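Local coordinates for flavodoxin (Streptococcus pneumoniae serotype 4, PDB 5LJL), which binds the cofactor FMN and probably serves as a low-potential electron donor to a number of redox enzymes, at residues A[2-7]-A[33-38]; A[8-13]-A[56-61]; A[24-29]-A[139-144]; A[42-47]-A[70-75]; A[84-89]-A[109-114]. All coordinates share one frame; numbering follows the deposited sequence.

Contact 1 of 5, residues A[2-7]-A[33-38]; sequences MALAKI and DVDVDE
L4, A5, K6 and I7 lie opposite D33, V34, D35 and V36 in two strands that run the same way, their axes 4.8 Å apart and 12° from parallel. The backbone bonds follow the parallel pattern, in which every second residue of each strand gives and takes. A5 N and I7 N donate to D33 O and D35 O, the I7 bond being short (2.8 Å from N to O) and nearly straight at 177°. In return D35 N and D37 N reach A5 O and I7 O, and D33 N starts the series on A3 O. The carbonyls A5 O and I7 O each receive a CA-H as well, from V34 and V36.

The polar contacts share the face of K6 and D35, whose side chains lie alongside each other and point the same way. A bend at chi4 (-60°) turns K6 NZ onto D35 OD2, 2.9 Å away, in a salt bridge that meets the oxygen on its anti side, somewhat out of the carboxylate plane. On the same face L4 CD1 crosses over the D33 backbone, 3.5 Å from D33 O. Further on, a water donates both to I7 O (3.0 Å) and to D37 OD2 (2.7 Å).

Apolar contacts lie on the face of A5 and I7, where A5 CB meets V34 CB and I7 CD1 rests on V34 CG2 at 3.8 Å and, less closely, on V36 CG2.

Strand 33-38 is the outermost of the sheet here, and strand 4-9 continues the sheet through backbone bonds to strand 52-56. Helix 15-29, which links the pair, covers A5, I7 and V36 with A24 and L27.

Contact 2 of 5, residues A[8-13]-A[56-61]; sequences VFASMT and ATYTYG. With PO4 (phosphate ion), chain B.
M12 and Y58 bring together two loops at the C-terminal ends of two inner strands: the phosphate-binding loop that follows strand 4-9, where flavodoxins hold the phosphate of FMN, and the loop that leaves strand 52-56. M12 CB sits over one face of the Y58 ring, 4.2 Å from its centroid and shifted toward the rim, in a CH-pi contact. The thioether bends at chi3 (-97°), carrying M12 CE to 3.4 Å from Y58 OH and leaving SD in an oblique Met-aromatic contact. At the ring edge, Y58 CD1 lies 3.4 Å from A10 O, a buried carbonyl with no hydrogen-bond partner in the model. Y58 OH itself bonds to E68.

A phosphate ion, probably from the crystallisation liquor, fills the loop and plausibly marks the site of the cofactor phosphate. S11 OG, anti to its own backbone N, donates to phosphate O1 at 2.6 Å, and T13 OG1 donates to O2 at 2.7 Å. O4 takes both M12 N and T13 N, while N15 N and T16 N add further bonds to the ion. Y58 CB packs against O3.

Within the sheet the two segments pair in parallel: A56 N donates to V8 O (2.9 Å) and A10 N to A56 O (3.0 Å), with F9 CB and A56 CB 4.0 Å apart on one face.

That face is covered by helix 15-29, F9 touching A20 and A56 touching T16, whereas A10 packs on E68 and M69 of helix 67-77. V36 of strand 33-38 adjoins F9, and T57 carries the hydrogen bonding on to V89 of strand 85-92.

Contact 3 of 5, residues A[24-29]-A[139-144]; sequences ADKLRD and FAEELA
The flat carboxylate of E141 is met through OE2 by the end of K26: CE comes to 3.3 Å from OE2, and NZ to 3.5 Å from the same oxygen. This is a salt bridge, but a loose one without a hydrogen bond. The other flat group, the guanidinium of R28, is approached at its edge and in its plane by D25 OD1, a long salt bridge along one helix that takes no part in the crossing.

K26 CG, anti to the backbone N, lies 3.8 Å from A140 CB of the other helix. Beyond it the chain bends at chi2 (62°) and again at chi3, which places CD and CE beside E141 OE2, and it crosses the extended E141 side chain obliquely. Beneath it L27 closes the contact on the sheet side. Its CD2 lies 3.9 Å from A140 CB, 3.4 Å from A140 O and 4.3 Å from A144 CB; one methyl of L27 thus lies against both alanines.

The axes of helix segments 24-29 and 139-144 approach to 9.0 Å and cross at -41°. L27 and L143 both also touch I54 of strand 52-56. Two helices lying side by side on one face of a parallel sheet are characteristic of the flavodoxin-like three-layer alpha/beta/alpha sandwich.

Contact 4 of 5, residues A[42-47]-A[70-75]; sequences VDASDF and MDFYED
F72 of helix 67-77 fits against A44 and F47 of segment 42-47, joining a helix to a connecting loop in one outer layer of the flavodoxin-like alpha/beta/alpha sandwich. A44 CB lies over one face of the F72 ring, 4.0 Å from its centroid and displaced toward the rim, a CH-pi contact. A44 CA comes within 3.4 Å of F72 CE1. F47 approaches at the edge of the F72 ring, its CE2 3.7 Å from F72 CZ. The two ring planes stand at 87°, and the pair as a whole is oblique. V42 CG2 adds a contact with F72 CE1 at 4.1 Å. One turn along the helix, D75 CB packs on A44 CB at 3.8 Å.

F72 CG is anti to the backbone N (chi1 -174°), which starts the ring off toward the loop. The loop is shaped by two backbone bonds, D46 N to D43 O and F47 N to A44 O, and by a weak bond from D43 N to D46 OD1.

Farther out, V8 of strand 4-9 touches V42, F47 and F72, while V55 and F106 also pack on F72. A water bridges loop and helix, accepting from A44 N (2.9 Å) while donating to D75 OD2 (2.7 Å).

Contact 5 of 5, residues A[84-89]-A[109-114]; sequences KIYGVV and VFVSTG
Y86 leaves strand 85-89 toward F110 of helix 109-113, and its CB lies over the centre of the F110 ring, 3.9 Å from the centroid. CG stands between the backbone N and the carbonyl carbon (chi1 76°), and from there the ring runs out under the helix. F110 CB sits almost exactly on the Y86 ring normal, 3.3 Å from the centroid, touching ring carbons all round. Each CB thus covers the other ring in reciprocal CH-pi contacts. The side chains slide past each other in opposite directions, leaving the planes near parallel (13°) but the rings themselves barely overlapped. At the tip, Y86 OH lies 3.2 Å from V111 CG2 and hydrogen-bonds to D107 one turn back in the helix.

V88, two residues along the strand, extends the packing with CG2 at 3.9 Å from F110 CD2. The helix then ends: F110 O accepts both T113 N and T113 OG1, and G114, with positive phi (90°), completes a Schellman motif.

Strand and helix segments run antiparallel, their axes 9.7 Å apart, and helix 101-113 leads on to strand 116-125, whose E116 and G118 hydrogen-bond to the backbone of Y86. This is the packing of a beta-alpha-beta crossover in a parallel sheet of the flavodoxin fold.

In the fold
From the N terminus, strand 4-9 serves contacts 1 and 2 in turn. Contact 1 closes the first beta-alpha-beta unit, pairing the strand with 33-38; contact 2 spans that return to reach the loop after strand 52-56, so the two cross. Contact 4 opens within the loop spanned by contact 2 and closes beyond it on helix 67-77, crossing it too, with V8 touching both its partners. Contact 5 follows in series, packing strand 85-92 against the helix of a second beta-alpha-beta unit. Contact 3, from 24-29 to 139-144, crosses contacts 1 and 2 but encloses 4 and 5, bringing the last helix back beside the first. Contacts 3 and 4 lie on opposite sides of the chain's centre, about 22 Å apart between centres.

Contact 1 of 5, residues A[2-7]-A[33-38]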
# COMPACT_ATOMS: atom_id res chain seq x y z
N MET A 2 6.15 11.31 14.65
CA MET A 2 4.69 11.21 14.86
C MET A 2 4.19 9.78 15.07
O MET A 2 3.25 9.56 15.85
CB MET A 2 3.94 11.92 13.72
CG MET A 2 2.40 11.85 13.81
SD MET A 2 1.72 13.19 12.79
CE MET A 2 -0.03 12.97 13.11
N ALA A 3 4.85 8.82 14.39
CA ALA A 3 4.50 7.38 14.38
C ALA A 3 5.49 6.74 13.36
O ALA A 3 6.25 7.48 12.72
CB ALA A 3 3.05 7.20 13.95
N LEU A 4 5.45 5.42 13.20
CA LEU A 4 6.24 4.67 12.21
C LEU A 4 5.30 4.04 11.13
O LEU A 4 4.38 3.33 11.50
CB LEU A 4 7.01 3.56 12.91
CG LEU A 4 7.79 2.62 11.94
CD1 LEU A 4 8.66 3.44 11.06
CD2 LEU A 4 8.55 1.52 12.69
N ALA A 5 5.46 4.43 9.86
CA ALA A 5 4.71 3.85 8.73
C ALA A 5 5.70 2.97 7.91
O ALA A 5 6.82 3.42 7.63
CB ALA A 5 4.14 4.93 7.88
N LYS A 6 5.29 1.74 7.54
CA LYS A 6 6.06 0.84 6.63
C LYS A 6 5.24 0.70 5.36
O LYS A 6 4.06 0.32 5.43
CB LYS A 6 6.35 -0.48 7.30
CG LYS A 6 7.46 -0.42 8.36
CD LYS A 6 7.65 -1.78 9.02
CE LYS A 6 8.79 -1.91 10.03
NZ LYS A 6 10.07 -1.63 9.40
N ILE A 7 5.81 1.17 4.25
CA ILE A 7 5.18 1.07 2.93
C ILE A 7 5.91 -0.01 2.14
O ILE A 7 7.18 0.06 1.99
CB ILE A 7 5.25 2.45 2.19
CG1 ILE A 7 4.55 3.56 2.99
CG2 ILE A 7 4.74 2.38 0.74
CD1 ILE A 7 4.74 4.96 2.39
N ASP A 33 8.12 8.75 10.85
CA ASP A 33 9.24 7.99 10.33
C ASP A 33 8.62 7.06 9.32
O ASP A 33 7.60 6.45 9.63
CB ASP A 33 9.89 7.15 11.42
CG ASP A 33 10.77 7.96 12.32
OD1 ASP A 33 11.21 7.41 13.35
OD2 ASP A 33 11.05 9.12 11.97
N VAL A 34 9.23 6.94 8.15
CA VAL A 34 8.70 6.03 7.13
C VAL A 34 9.78 5.17 6.48
O VAL A 34 10.86 5.69 6.10
CB VAL A 34 7.57 6.61 6.23
CG1 VAL A 34 7.10 8.02 6.58
CG2 VAL A 34 7.51 6.17 4.76
N ASP A 35 9.48 3.88 6.41
CA ASP A 35 10.28 2.95 5.60
C ASP A 35 9.54 2.68 4.29
O ASP A 35 8.33 2.44 4.36
CB ASP A 35 10.44 1.63 6.35
CG ASP A 35 11.15 1.78 7.67
OD1 ASP A 35 12.01 2.69 7.80
OD2 ASP A 35 10.82 1.02 8.59
N VAL A 36 10.22 2.66 3.15
CA VAL A 36 9.63 2.38 1.82
C VAL A 36 10.52 1.27 1.23
O VAL A 36 11.73 1.47 1.02
CB VAL A 36 9.66 3.61 0.88
CG1 VAL A 36 9.02 3.34 -0.49
CG2 VAL A 36 8.98 4.82 1.53
N ASP A 37 9.95 0.10 1.03
CA ASP A 37 10.74 -1.05 0.56
C ASP A 37 10.00 -1.83 -0.49
O ASP A 37 8.79 -2.00 -0.41
CB ASP A 37 11.00 -1.96 1.73
CG ASP A 37 11.88 -1.34 2.78
OD1 ASP A 37 13.12 -1.29 2.60
OD2 ASP A 37 11.36 -0.85 3.78
N GLU A 38 10.75 -2.35 -1.48
CA GLU A 38 10.19 -3.30 -2.42
C GLU A 38 9.92 -4.57 -1.71
O GLU A 38 10.65 -4.91 -0.74
CB GLU A 38 11.12 -3.51 -3.61
CG GLU A 38 10.41 -4.14 -4.78
CD GLU A 38 11.36 -4.62 -5.86
OE1 GLU A 38 12.61 -4.43 -5.71
OE2 GLU A 38 10.83 -5.21 -6.85
O HOH W 1 8.67 -1.08 4.28

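Contact 2 of 5, residues A[8-13]-A[56-61]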
# COMPACT_ATOMS: atom_id res chain seq x y z
N VAL A 8 5.18 -1.00 1.65
CA VAL A 8 5.78 -2.09 0.86
C VAL A 8 5.19 -2.02 -0.52
O VAL A 8 3.95 -1.99 -0.66
CB VAL A 8 5.54 -3.45 1.54
CG1 VAL A 8 6.18 -4.57 0.70
CG2 VAL A 8 6.09 -3.41 2.95
N PHE A 9 6.04 -2.01 -1.53
CA PHE A 9 5.58 -1.85 -2.90
C PHE A 9 6.05 -2.97 -3.84
O PHE A 9 7.07 -3.66 -3.58
CB PHE A 9 5.95 -0.48 -3.51
CG PHE A 9 7.41 -0.28 -3.81
CD1 PHE A 9 7.95 -0.74 -5.00
CD2 PHE A 9 8.23 0.34 -2.87
CE1 PHE A 9 9.31 -0.55 -5.26
CE2 PHE A 9 9.58 0.54 -3.11
CZ PHE A 9 10.11 0.07 -4.30
N ALA A 10 5.30 -3.17 -4.90
CA ALA A 10 5.72 -3.94 -6.06
C ALA A 10 5.50 -3.02 -7.28
O ALA A 10 4.44 -2.37 -7.37
CB ALA A 10 4.89 -5.20 -6.18
N SER A 11 6.41 -3.05 -8.24
CA SER A 11 6.35 -2.15 -9.37
C SER A 11 7.11 -2.77 -10.54
O SER A 11 8.27 -3.15 -10.36
CB SER A 11 6.95 -0.79 -9.02
OG SER A 11 6.74 0.15 -10.08
N MET A 12 6.47 -2.89 -11.69
CA MET A 12 7.13 -3.42 -12.92
C MET A 12 7.63 -2.28 -13.80
O MET A 12 8.80 -2.32 -14.25
CB MET A 12 6.15 -4.35 -13.73
CG MET A 12 6.81 -5.23 -14.78
SD MET A 12 5.51 -6.36 -15.38
CE MET A 12 5.96 -7.74 -14.31
N THR A 13 6.77 -1.31 -14.10
CA THR A 13 7.10 -0.20 -15.00
C THR A 13 7.14 1.18 -14.27
O THR A 13 7.12 2.23 -14.89
CB THR A 13 6.21 -0.15 -16.30
OG1 THR A 13 4.81 -0.17 -15.95
CG2 THR A 13 6.47 -1.30 -17.19
N ALA A 56 1.49 -0.90 -1.64
CA ALA A 56 1.29 -0.28 -2.95
C ALA A 56 1.57 -1.34 -4.00
O ALA A 56 2.70 -1.84 -4.08
CB ALA A 56 2.26 0.92 -3.08
N THR A 57 0.61 -1.72 -4.81
CA THR A 57 0.80 -2.82 -5.77
C THR A 57 0.20 -2.56 -7.14
O THR A 57 -0.87 -2.00 -7.25
CB THR A 57 0.26 -4.15 -5.16
OG1 THR A 57 0.66 -5.26 -5.99
CG2 THR A 57 -1.24 -4.11 -4.93
N TYR A 58 0.87 -3.05 -8.18
CA TYR A 58 0.29 -3.18 -9.53
C TYR A 58 -0.49 -4.54 -9.53
O TYR A 58 -0.47 -5.29 -8.56
CB TYR A 58 1.35 -3.10 -10.62
CG TYR A 58 2.34 -4.27 -10.71
CD1 TYR A 58 3.44 -4.30 -9.92
CD2 TYR A 58 2.16 -5.31 -11.62
CE1 TYR A 58 4.41 -5.31 -10.07
CE2 TYR A 58 3.06 -6.37 -11.73
CZ TYR A 58 4.19 -6.39 -10.96
OH TYR A 58 5.12 -7.41 -11.05
N THR A 59 -1.18 -4.80 -10.62
CA THR A 59 -1.95 -6.02 -10.82
C THR A 59 -1.41 -6.69 -12.11
O THR A 59 -1.16 -6.02 -13.10
CB THR A 59 -3.42 -5.66 -11.02
OG1 THR A 59 -3.92 -4.95 -9.88
CG2 THR A 59 -4.27 -6.83 -11.32
N TYR A 60 -1.26 -8.01 -12.09
CA TYR A 60 -0.57 -8.72 -13.15
C TYR A 60 -1.58 -9.57 -13.94
O TYR A 60 -2.32 -10.34 -13.34
CB TYR A 60 0.54 -9.55 -12.52
CG TYR A 60 1.53 -10.23 -13.46
CD1 TYR A 60 1.88 -9.68 -14.69
CD2 TYR A 60 2.15 -11.44 -13.07
CE1 TYR A 60 2.81 -10.33 -15.54
CE2 TYR A 60 3.09 -12.08 -13.90
CZ TYR A 60 3.41 -11.53 -15.13
OH TYR A 60 4.34 -12.17 -15.92
N GLY A 61 -1.65 -9.34 -15.25
CA GLY A 61 -2.59 -10.04 -16.13
C GLY A 61 -4.01 -9.97 -15.65
O GLY A 61 -4.52 -8.91 -15.15
P PO4 B . 3.69 -0.37 -12.41
O1 PO4 B . 4.33 -0.11 -11.10
O2 PO4 B . 4.16 0.61 -13.47
O3 PO4 B . 2.21 -0.27 -12.28
O4 PO4 B . 4.03 -1.70 -12.87

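Contact 3 of 5, residues A[24-29]-A[139-144]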
# COMPACT_ATOMS: atom_id res chain seq x y z
N ALA A 24 4.80 8.29 0.91
CA ALA A 24 5.90 8.36 1.85
C ALA A 24 6.30 9.80 2.10
O ALA A 24 6.52 10.14 3.24
CB ALA A 24 7.12 7.64 1.33
N ASP A 25 6.40 10.60 1.04
CA ASP A 25 6.85 11.98 1.15
C ASP A 25 5.87 12.82 1.96
O ASP A 25 6.32 13.65 2.82
CB ASP A 25 7.18 12.56 -0.19
CG ASP A 25 8.47 11.97 -0.77
OD1 ASP A 25 9.22 11.28 -0.03
OD2 ASP A 25 8.67 12.22 -1.95
N LYS A 26 4.56 12.61 1.78
CA LYS A 26 3.59 13.41 2.57
C LYS A 26 3.71 12.96 4.05
O LYS A 26 3.73 13.79 4.97
CB LYS A 26 2.19 13.34 1.98
CG LYS A 26 1.08 13.97 2.83
CD LYS A 26 1.29 15.45 3.05
CE LYS A 26 1.08 16.24 1.72
NZ LYS A 26 1.14 17.74 1.92
N LEU A 27 3.75 11.65 4.32
CA LEU A 27 3.90 11.16 5.69
C LEU A 27 5.16 11.70 6.40
O LEU A 27 5.07 12.06 7.59
CB LEU A 27 3.80 9.65 5.80
CG LEU A 27 2.47 8.99 5.46
CD1 LEU A 27 2.60 7.43 5.48
CD2 LEU A 27 1.35 9.43 6.39
N ARG A 28 6.27 11.77 5.67
CA ARG A 28 7.49 12.36 6.24
C ARG A 28 7.29 13.84 6.55
O ARG A 28 7.62 14.28 7.64
CB ARG A 28 8.70 12.13 5.34
CG ARG A 28 9.13 10.68 5.31
CD ARG A 28 10.28 10.46 4.33
NE ARG A 28 10.82 9.11 4.40
CZ ARG A 28 11.04 8.32 3.35
NH1 ARG A 28 10.79 8.72 2.12
NH2 ARG A 28 11.51 7.08 3.57
N ASP A 29 6.65 14.55 5.64
CA ASP A 29 6.39 16.00 5.85
C ASP A 29 5.50 16.22 7.04
O ASP A 29 5.57 17.32 7.63
CB ASP A 29 5.73 16.63 4.62
CG ASP A 29 6.70 16.88 3.44
OD1 ASP A 29 7.95 16.86 3.67
OD2 ASP A 29 6.19 17.15 2.33
N PHE A 139 -5.20 10.67 1.28
CA PHE A 139 -5.01 9.32 1.93
C PHE A 139 -3.96 9.37 3.03
O PHE A 139 -4.21 8.94 4.14
CB PHE A 139 -4.67 8.36 0.77
CG PHE A 139 -4.18 7.01 1.16
CD1 PHE A 139 -5.03 5.92 1.29
CD2 PHE A 139 -2.82 6.80 1.34
CE1 PHE A 139 -4.51 4.66 1.56
CE2 PHE A 139 -2.33 5.55 1.64
CZ PHE A 139 -3.18 4.47 1.74
N ALA A 140 -2.74 9.87 2.74
CA ALA A 140 -1.69 9.96 3.74
C ALA A 140 -2.09 10.85 4.90
O ALA A 140 -1.87 10.52 6.07
CB ALA A 140 -0.41 10.49 3.05
N GLU A 141 -2.74 11.97 4.59
CA GLU A 141 -3.13 12.95 5.67
C GLU A 141 -4.21 12.32 6.61
O GLU A 141 -4.18 12.54 7.84
CB GLU A 141 -3.66 14.24 5.03
CG GLU A 141 -2.57 15.05 4.34
CD GLU A 141 -3.00 15.91 3.19
OE1 GLU A 141 -4.20 16.20 3.05
OE2 GLU A 141 -2.10 16.44 2.46
N GLU A 142 -5.13 11.51 6.06
CA GLU A 142 -6.13 10.82 6.88
C GLU A 142 -5.47 9.75 7.76
O GLU A 142 -5.78 9.65 8.93
CB GLU A 142 -7.27 10.27 6.01
CG GLU A 142 -8.32 9.54 6.84
CD GLU A 142 -9.56 9.14 6.11
OE1 GLU A 142 -9.51 9.15 4.88
OE2 GLU A 142 -10.61 8.93 6.80
N LEU A 143 -4.53 8.97 7.22
CA LEU A 143 -3.79 8.04 8.08
C LEU A 143 -3.01 8.69 9.21
O LEU A 143 -3.01 8.20 10.36
CB LEU A 143 -2.82 7.22 7.19
CG LEU A 143 -3.43 6.28 6.13
CD1 LEU A 143 -2.29 5.54 5.43
CD2 LEU A 143 -4.45 5.32 6.71
N ALA A 144 -2.31 9.77 8.87
CA ALA A 144 -1.63 10.59 9.87
C ALA A 144 -2.63 11.07 10.94
O ALA A 144 -2.33 11.05 12.14
CB ALA A 144 -0.88 11.75 9.23

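Contact 4 of 5, residues A[42-47]-A[70-75]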
# COMPACT_ATOMS: atom_id res chain seq x y z
N VAL A 42 11.76 -7.15 2.13
CA VAL A 42 11.29 -7.12 3.51
C VAL A 42 10.46 -8.37 3.80
O VAL A 42 10.14 -9.13 2.88
CB VAL A 42 10.45 -5.85 3.79
CG1 VAL A 42 11.28 -4.61 3.67
CG2 VAL A 42 9.27 -5.79 2.83
N ASP A 43 10.10 -8.55 5.06
CA ASP A 43 9.17 -9.61 5.48
C ASP A 43 7.85 -9.00 5.85
O ASP A 43 7.83 -7.93 6.46
CB ASP A 43 9.74 -10.36 6.68
CG ASP A 43 10.95 -11.20 6.30
OD1 ASP A 43 10.80 -12.05 5.41
OD2 ASP A 43 12.04 -10.99 6.89
N ALA A 44 6.76 -9.67 5.51
CA ALA A 44 5.41 -9.16 5.93
C ALA A 44 5.39 -8.91 7.45
O ALA A 44 4.80 -7.92 7.95
CB ALA A 44 4.29 -10.10 5.49
N SER A 45 6.04 -9.79 8.23
CA SER A 45 6.05 -9.66 9.68
C SER A 45 6.68 -8.38 10.23
O SER A 45 6.43 -8.00 11.41
CB SER A 45 6.66 -10.93 10.34
OG SER A 45 8.01 -11.06 9.95
N ASP A 46 7.45 -7.67 9.42
CA ASP A 46 7.99 -6.38 9.81
C ASP A 46 6.87 -5.42 10.16
O ASP A 46 7.09 -4.50 10.94
CB ASP A 46 8.90 -5.74 8.78
CG ASP A 46 10.07 -6.60 8.36
OD1 ASP A 46 10.65 -6.20 7.34
OD2 ASP A 46 10.39 -7.62 9.03
N PHE A 47 5.69 -5.63 9.60
CA PHE A 47 4.49 -4.82 9.98
C PHE A 47 4.16 -4.82 11.48
O PHE A 47 3.56 -3.81 11.96
CB PHE A 47 3.26 -5.26 9.16
CG PHE A 47 3.27 -4.79 7.68
CD1 PHE A 47 3.85 -3.58 7.27
CD2 PHE A 47 2.54 -5.53 6.72
CE1 PHE A 47 3.78 -3.18 5.93
CE2 PHE A 47 2.45 -5.08 5.36
CZ PHE A 47 3.07 -3.90 5.02
N MET A 70 3.30 -12.82 -4.27
CA MET A 70 2.59 -14.03 -3.81
C MET A 70 3.06 -14.52 -2.45
O MET A 70 2.26 -14.76 -1.57
CB MET A 70 2.66 -15.14 -4.87
CG MET A 70 1.56 -14.99 -5.92
SD MET A 70 1.48 -16.44 -7.09
CE MET A 70 1.86 -17.75 -5.94
N ASP A 71 4.35 -14.59 -2.24
CA ASP A 71 4.91 -14.97 -0.94
C ASP A 71 4.61 -13.98 0.20
O ASP A 71 4.31 -14.35 1.30
CB ASP A 71 6.44 -15.08 -1.07
CG ASP A 71 6.88 -16.47 -1.09
OD1 ASP A 71 7.65 -16.80 -0.16
OD2 ASP A 71 6.41 -17.26 -1.93
N PHE A 72 4.70 -12.67 -0.12
CA PHE A 72 4.43 -11.61 0.83
C PHE A 72 2.93 -11.69 1.27
O PHE A 72 2.62 -11.55 2.42
CB PHE A 72 4.76 -10.26 0.16
CG PHE A 72 4.66 -9.10 1.11
CD1 PHE A 72 5.72 -8.75 1.91
CD2 PHE A 72 3.45 -8.42 1.26
CE1 PHE A 72 5.65 -7.72 2.81
CE2 PHE A 72 3.34 -7.39 2.18
CZ PHE A 72 4.44 -7.04 2.97
N TYR A 73 2.04 -11.88 0.30
CA TYR A 73 0.59 -12.03 0.58
C TYR A 73 0.37 -13.22 1.53
O TYR A 73 -0.44 -13.12 2.44
CB TYR A 73 -0.22 -12.18 -0.71
CG TYR A 73 -1.71 -12.45 -0.59
CD1 TYR A 73 -2.63 -11.45 -0.76
CD2 TYR A 73 -2.20 -13.76 -0.41
CE1 TYR A 73 -3.98 -11.69 -0.63
CE2 TYR A 73 -3.55 -14.03 -0.30
CZ TYR A 73 -4.44 -13.01 -0.40
OH TYR A 73 -5.77 -13.36 -0.33
N GLU A 74 1.00 -14.36 1.22
CA GLU A 74 0.84 -15.55 2.05
C GLU A 74 1.28 -15.30 3.47
O GLU A 74 0.56 -15.68 4.43
CB GLU A 74 1.60 -16.79 1.46
CG GLU A 74 0.97 -17.23 0.14
CD GLU A 74 1.78 -18.25 -0.68
OE1 GLU A 74 2.79 -18.73 -0.17
OE2 GLU A 74 1.42 -18.54 -1.83
N ASP A 75 2.46 -14.69 3.59
CA ASP A 75 2.96 -14.37 4.90
C ASP A 75 2.07 -13.38 5.65
O ASP A 75 1.78 -13.58 6.86
CB ASP A 75 4.42 -13.86 4.86
CG ASP A 75 5.43 -14.90 4.37
OD1 ASP A 75 5.09 -16.11 4.33
OD2 ASP A 75 6.55 -14.47 3.95
O HOH W 2 6.98 -11.78 3.60

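Contact 5 of 5, residues A[84-89]-A[109-114]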
# COMPACT_ATOMS: atom_id res chain seq x y z
N LYS A 84 -3.23 -2.24 14.36
CA LYS A 84 -2.51 -1.52 13.32
C LYS A 84 -3.55 -0.86 12.39
O LYS A 84 -4.63 -1.39 12.21
CB LYS A 84 -1.65 -2.47 12.47
CG LYS A 84 -0.72 -3.46 13.21
CD LYS A 84 0.34 -2.78 13.97
CE LYS A 84 1.30 -3.73 14.69
NZ LYS A 84 2.10 -3.00 15.69
N ILE A 85 -3.19 0.27 11.82
CA ILE A 85 -3.96 1.01 10.80
C ILE A 85 -3.34 0.61 9.44
O ILE A 85 -2.07 0.58 9.31
CB ILE A 85 -3.83 2.54 10.98
CG1 ILE A 85 -4.20 3.01 12.39
CG2 ILE A 85 -4.62 3.36 9.91
CD1 ILE A 85 -5.34 2.31 12.99
N TYR A 86 -4.17 0.35 8.42
CA TYR A 86 -3.59 0.06 7.11
C TYR A 86 -4.23 0.93 6.01
O TYR A 86 -5.30 1.47 6.17
CB TYR A 86 -3.75 -1.43 6.74
CG TYR A 86 -5.15 -1.85 6.29
CD1 TYR A 86 -5.52 -1.80 4.94
CD2 TYR A 86 -6.05 -2.39 7.19
CE1 TYR A 86 -6.81 -2.21 4.53
CE2 TYR A 86 -7.33 -2.81 6.81
CZ TYR A 86 -7.69 -2.76 5.47
OH TYR A 86 -8.96 -3.14 5.10
N GLY A 87 -3.56 0.93 4.88
CA GLY A 87 -4.14 1.40 3.64
C GLY A 87 -3.49 0.72 2.46
O GLY A 87 -2.38 0.14 2.56
N VAL A 88 -4.18 0.81 1.33
CA VAL A 88 -3.72 0.15 0.10
C VAL A 88 -3.89 1.09 -1.09
O VAL A 88 -4.92 1.76 -1.24
CB VAL A 88 -4.43 -1.20 -0.21
CG1 VAL A 88 -3.75 -1.99 -1.31
CG2 VAL A 88 -4.49 -2.04 1.03
N VAL A 89 -2.83 1.19 -1.89
CA VAL A 89 -2.88 1.97 -3.12
C VAL A 89 -2.32 1.18 -4.31
O VAL A 89 -1.61 0.19 -4.10
CB VAL A 89 -2.08 3.31 -2.95
CG1 VAL A 89 -2.63 4.12 -1.80
CG2 VAL A 89 -0.54 3.04 -2.87
N VAL A 109 -7.10 -9.05 2.41
CA VAL A 109 -6.16 -9.74 3.24
C VAL A 109 -5.83 -8.95 4.51
O VAL A 109 -5.74 -9.55 5.62
CB VAL A 109 -4.92 -10.29 2.46
CG1 VAL A 109 -3.91 -9.23 2.22
CG2 VAL A 109 -4.28 -11.42 3.27
N PHE A 110 -5.68 -7.62 4.40
CA PHE A 110 -5.51 -6.80 5.59
C PHE A 110 -6.73 -6.89 6.59
O PHE A 110 -6.51 -7.05 7.82
CB PHE A 110 -5.23 -5.36 5.25
CG PHE A 110 -3.77 -5.04 5.04
CD1 PHE A 110 -2.86 -5.15 6.09
CD2 PHE A 110 -3.37 -4.46 3.84
CE1 PHE A 110 -1.55 -4.76 5.91
CE2 PHE A 110 -2.05 -4.00 3.68
CZ PHE A 110 -1.13 -4.18 4.71
N VAL A 111 -7.92 -6.87 6.04
CA VAL A 111 -9.16 -7.01 6.87
C VAL A 111 -9.01 -8.33 7.67
O VAL A 111 -9.28 -8.35 8.90
CB VAL A 111 -10.42 -7.11 6.06
CG1 VAL A 111 -11.57 -7.51 7.00
CG2 VAL A 111 -10.78 -5.80 5.39
N SER A 112 -8.58 -9.38 6.97
CA SER A 112 -8.50 -10.73 7.60
C SER A 112 -7.52 -10.81 8.78
O SER A 112 -7.72 -11.66 9.63
CB SER A 112 -8.24 -11.82 6.55
OG SER A 112 -6.87 -11.98 6.16
N THR A 113 -6.50 -9.96 8.84
CA THR A 113 -5.51 -9.91 9.90
C THR A 113 -5.99 -9.21 11.17
O THR A 113 -5.33 -9.31 12.21
CB THR A 113 -4.24 -9.17 9.49
OG1 THR A 113 -4.47 -7.74 9.35
CG2 THR A 113 -3.59 -9.76 8.24
N GLY A 114 -7.13 -8.54 11.12
CA GLY A 114 -7.56 -7.72 12.18
C GLY A 114 -7.17 -6.28 12.19
O GLY A 114 -7.64 -5.55 13.03